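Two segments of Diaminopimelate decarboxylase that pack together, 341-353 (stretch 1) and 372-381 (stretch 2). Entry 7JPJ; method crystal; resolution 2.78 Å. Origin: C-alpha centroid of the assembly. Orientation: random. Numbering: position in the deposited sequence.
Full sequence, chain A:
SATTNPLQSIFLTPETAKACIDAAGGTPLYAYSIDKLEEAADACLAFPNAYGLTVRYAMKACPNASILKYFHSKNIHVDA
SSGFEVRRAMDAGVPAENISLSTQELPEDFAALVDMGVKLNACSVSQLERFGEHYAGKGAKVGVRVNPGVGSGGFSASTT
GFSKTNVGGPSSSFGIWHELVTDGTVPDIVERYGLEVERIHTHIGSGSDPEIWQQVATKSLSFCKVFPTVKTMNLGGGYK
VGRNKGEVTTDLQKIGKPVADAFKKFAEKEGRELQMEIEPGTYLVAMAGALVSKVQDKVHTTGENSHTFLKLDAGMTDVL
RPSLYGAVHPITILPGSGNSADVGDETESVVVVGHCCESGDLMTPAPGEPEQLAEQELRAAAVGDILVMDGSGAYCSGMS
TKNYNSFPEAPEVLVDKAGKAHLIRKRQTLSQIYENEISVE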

# COMPACT_ATOMS: atom_id res chain seq x y z
N ALA A 341 -36.92 -4.29 -0.01
CA ALA A 341 -37.76 -5.43 0.32
C ALA A 341 -36.98 -6.74 0.28
O ALA A 341 -37.40 -7.72 0.91
N ASP A 342 -35.86 -6.79 -0.45
CA ASP A 342 -35.06 -8.00 -0.58
C ASP A 342 -33.95 -8.10 0.45
O ASP A 342 -33.06 -8.94 0.30
N VAL A 343 -33.97 -7.27 1.49
CA VAL A 343 -32.97 -7.39 2.54
C VAL A 343 -33.13 -8.72 3.27
O VAL A 343 -32.17 -9.50 3.38
N GLY A 344 -34.33 -9.00 3.76
CA GLY A 344 -34.61 -10.29 4.37
C GLY A 344 -34.09 -10.41 5.79
O GLY A 344 -33.81 -9.42 6.47
N ASP A 345 -33.94 -11.67 6.23
CA ASP A 345 -33.48 -11.94 7.58
C ASP A 345 -32.62 -13.20 7.65
O ASP A 345 -32.61 -13.89 8.67
N GLU A 346 -31.89 -13.51 6.58
CA GLU A 346 -31.00 -14.66 6.54
C GLU A 346 -29.56 -14.20 6.77
O GLU A 346 -29.10 -13.27 6.11
N THR A 347 -28.87 -14.86 7.69
CA THR A 347 -27.50 -14.52 8.04
C THR A 347 -26.57 -15.69 7.75
O THR A 347 -27.01 -16.83 7.59
N GLU A 348 -25.28 -15.38 7.68
CA GLU A 348 -24.25 -16.39 7.46
C GLU A 348 -22.90 -15.82 7.87
O GLU A 348 -22.58 -14.68 7.52
N SER A 349 -22.13 -16.61 8.62
CA SER A 349 -20.76 -16.23 8.96
C SER A 349 -19.82 -16.55 7.81
O SER A 349 -19.78 -17.69 7.33
N VAL A 350 -19.06 -15.55 7.36
CA VAL A 350 -18.21 -15.68 6.19
C VAL A 350 -16.88 -14.98 6.45
O VAL A 350 -16.71 -14.24 7.42
N VAL A 351 -15.92 -15.25 5.56
CA VAL A 351 -14.67 -14.51 5.46
C VAL A 351 -14.69 -13.77 4.14
O VAL A 351 -15.12 -14.32 3.12
N VAL A 352 -14.25 -12.51 4.15
CA VAL A 352 -14.27 -11.65 2.97
C VAL A 352 -12.84 -11.50 2.46
O VAL A 352 -11.95 -11.08 3.21
N VAL A 353 -12.63 -11.84 1.19
CA VAL A 353 -11.31 -11.75 0.58
C VAL A 353 -11.37 -10.81 -0.62
O VAL A 353 -12.44 -10.56 -1.19
N GLN A 372 -4.17 -13.25 10.35
CA GLN A 372 -5.13 -14.21 10.86
C GLN A 372 -6.52 -13.93 10.30
O GLN A 372 -6.85 -12.80 9.95
N LEU A 373 -7.32 -14.99 10.21
CA LEU A 373 -8.67 -14.91 9.67
C LEU A 373 -9.68 -14.64 10.78
O LEU A 373 -9.51 -15.06 11.93
N ALA A 374 -10.75 -13.93 10.42
CA ALA A 374 -11.86 -13.67 11.32
C ALA A 374 -13.14 -13.64 10.51
O ALA A 374 -13.14 -13.17 9.37
N GLU A 375 -14.23 -14.15 11.09
CA GLU A 375 -15.52 -14.20 10.43
C GLU A 375 -16.45 -13.16 11.01
O GLU A 375 -16.48 -12.94 12.23
N GLN A 376 -17.23 -12.51 10.15
CA GLN A 376 -18.28 -11.59 10.56
C GLN A 376 -19.64 -12.16 10.20
O GLN A 376 -19.81 -12.74 9.12
N GLU A 377 -20.60 -12.02 11.10
CA GLU A 377 -21.98 -12.42 10.82
C GLU A 377 -22.63 -11.33 9.98
O GLU A 377 -22.85 -10.21 10.47
N LEU A 378 -22.92 -11.64 8.72
CA LEU A 378 -23.53 -10.69 7.80
C LEU A 378 -24.78 -11.32 7.18
O LEU A 378 -25.11 -12.48 7.44
N ARG A 379 -25.47 -10.53 6.37
CA ARG A 379 -26.60 -11.05 5.61
C ARG A 379 -26.11 -12.09 4.61
O ARG A 379 -25.07 -11.92 3.97
N ALA A 380 -26.85 -13.19 4.51
CA ALA A 380 -26.55 -14.20 3.51
C ALA A 380 -26.46 -13.57 2.13
O ALA A 380 -27.38 -12.88 1.69
N ALA A 381 -25.32 -13.77 1.47
CA ALA A 381 -25.02 -13.09 0.22
C ALA A 381 -25.03 -14.08 -0.93
O ALA A 381 -24.36 -15.12 -0.86

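What does Arg379, the residue with the most surface covered, do at the end of the ladder? Its CA-to-CB bond points away from stretch 1, yet the side chain is extended, with chi1, chi2 and chi3 all t, and its end comes back to the loop before the strand. There NE donates to Val343 O at 2.7 Å, near the guanidinium plane, and NH2 donates to Asp342 O at 3.1 Å. Two backbone carbonyls are thus held by one side chain, while Val343 itself, in rotamer t, points away.

How does Val351 fill the other end? Its CA-to-CB bond runs sideways, and rotamer t brings CG2 to 3.7 Å from Glu375 CG and 4.1 Å from Leu373 CD2. Glu375, with chi1 in m, reaches across toward stretch 1, so that its OE1 lies 3.3 Å from Ser349 CB. Ser349 shares its sheet face with Glu377.

Where does Leu378 find its apolar partners? It lies on the same sheet face as Glu348, Val350 and Gln376, and its m, t conformation turns the end of the side chain nearer to stretch 1. CD1 packs 3.7 Å from Val350 CG2 and 4.4 Å from Val352 CG2, a small aliphatic cluster beside the antiparallel backbone pairing. The main chain of Leu378 pairs with Glu348: Glu348 N donates to Leu378 O at 2.9 Å, and Leu378 N to Glu348 O at 3.3 Å.

What do the waters add? Both link Glu348 to stretch 2. One donates to Glu348 OE1 and accepts from Ala381 N, each at 2.8 Å; the other donates to Glu348 O at 2.9 Å and to Arg379 O at 2.8 Å. Nearby, Ala380 CB rests 3.6 Å from Glu346 CG, and Ala380 N donates a hydrogen bond to Glu346 O at 2.8 Å.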

# COMPACT_ATOMS: atom_id res chain seq x y z
CB ALA A 341 -38.95 -5.50 -0.63
CB ASP A 342 -34.46 -8.09 -1.99
CG ASP A 342 -35.50 -7.94 -3.08
OD1 ASP A 342 -36.67 -8.34 -2.85
OD2 ASP A 342 -35.15 -7.44 -4.17
CB VAL A 343 -33.05 -6.20 3.52
CG1 VAL A 343 -31.99 -6.32 4.59
CG2 VAL A 343 -32.90 -4.89 2.76
CB ASP A 345 -34.67 -12.07 8.55
CG ASP A 345 -35.75 -13.01 8.03
OD1 ASP A 345 -35.48 -13.80 7.10
OD2 ASP A 345 -36.88 -12.95 8.56
CB GLU A 346 -31.12 -15.40 5.21
CG GLU A 346 -30.48 -16.78 5.20
CD GLU A 346 -31.50 -17.89 5.30
OE1 GLU A 346 -31.51 -18.60 6.34
OE2 GLU A 346 -32.30 -18.06 4.36
CB THR A 347 -27.37 -14.11 9.52
OG1 THR A 347 -28.03 -15.07 10.35
CG2 THR A 347 -27.99 -12.73 9.75
CB GLU A 348 -24.22 -16.83 5.99
CG GLU A 348 -23.52 -18.16 5.74
CD GLU A 348 -23.36 -18.48 4.27
OE1 GLU A 348 -23.58 -17.58 3.43
OE2 GLU A 348 -23.01 -19.63 3.94
CB SER A 349 -20.30 -16.96 10.22
OG SER A 349 -20.93 -16.44 11.37
CB VAL A 350 -18.86 -15.10 4.92
CG1 VAL A 350 -20.18 -15.80 4.61
CG2 VAL A 350 -19.06 -13.59 5.06
CB VAL A 351 -13.45 -15.45 5.55
CG1 VAL A 351 -12.17 -14.71 5.23
CG2 VAL A 351 -13.37 -16.09 6.93
CB VAL A 352 -14.90 -10.29 3.28
CG1 VAL A 352 -15.03 -9.47 2.00
CG2 VAL A 352 -16.26 -10.47 3.94
CB VAL A 353 -10.76 -13.13 0.15
CG1 VAL A 353 -10.68 -14.07 1.34
CG2 VAL A 353 -11.61 -13.72 -0.96
CB GLN A 372 -5.17 -14.17 12.39
CG GLN A 372 -4.37 -15.27 13.07
CD GLN A 372 -2.88 -14.99 13.09
OE1 GLN A 372 -2.43 -13.93 12.65
NE2 GLN A 372 -2.10 -15.93 13.61
CB LEU A 373 -9.05 -16.20 8.95
CG LEU A 373 -8.70 -16.36 7.47
CD1 LEU A 373 -7.22 -16.64 7.28
CD2 LEU A 373 -9.54 -17.47 6.85
CB ALA A 374 -11.68 -12.36 12.09
CB GLU A 375 -16.16 -15.58 10.57
CG GLU A 375 -15.36 -16.72 9.97
CD GLU A 375 -16.09 -18.05 10.08
OE1 GLU A 375 -17.23 -18.06 10.60
OE2 GLU A 375 -15.53 -19.08 9.63
CB GLN A 376 -18.09 -10.21 9.91
CG GLN A 376 -16.75 -9.56 10.19
CD GLN A 376 -16.73 -8.07 9.86
OE1 GLN A 376 -17.78 -7.45 9.68
NE2 GLN A 376 -15.54 -7.50 9.77
CB GLU A 377 -22.74 -12.67 12.11
CG GLU A 377 -23.87 -13.69 12.00
CD GLU A 377 -24.67 -13.83 13.29
OE1 GLU A 377 -25.93 -13.85 13.23
OE2 GLU A 377 -24.05 -13.91 14.37
CB LEU A 378 -22.55 -10.25 6.70
CG LEU A 378 -21.11 -10.01 7.14
CD1 LEU A 378 -20.16 -10.21 5.96
CD2 LEU A 378 -20.96 -8.62 7.73
CB ARG A 379 -27.32 -9.91 4.88
CG ARG A 379 -28.36 -10.36 3.87
CD ARG A 379 -28.93 -9.19 3.09
NE ARG A 379 -29.82 -9.61 2.01
CZ ARG A 379 -29.42 -9.86 0.76
NH1 ARG A 379 -28.14 -9.73 0.44
NH2 ARG A 379 -30.29 -10.24 -0.16
CB ALA A 380 -27.62 -15.29 3.52
CB ALA A 381 -23.66 -12.38 0.30
O HOH W 1 -23.10 -14.87 2.76
O HOH W 2 -23.05 -13.59 4.88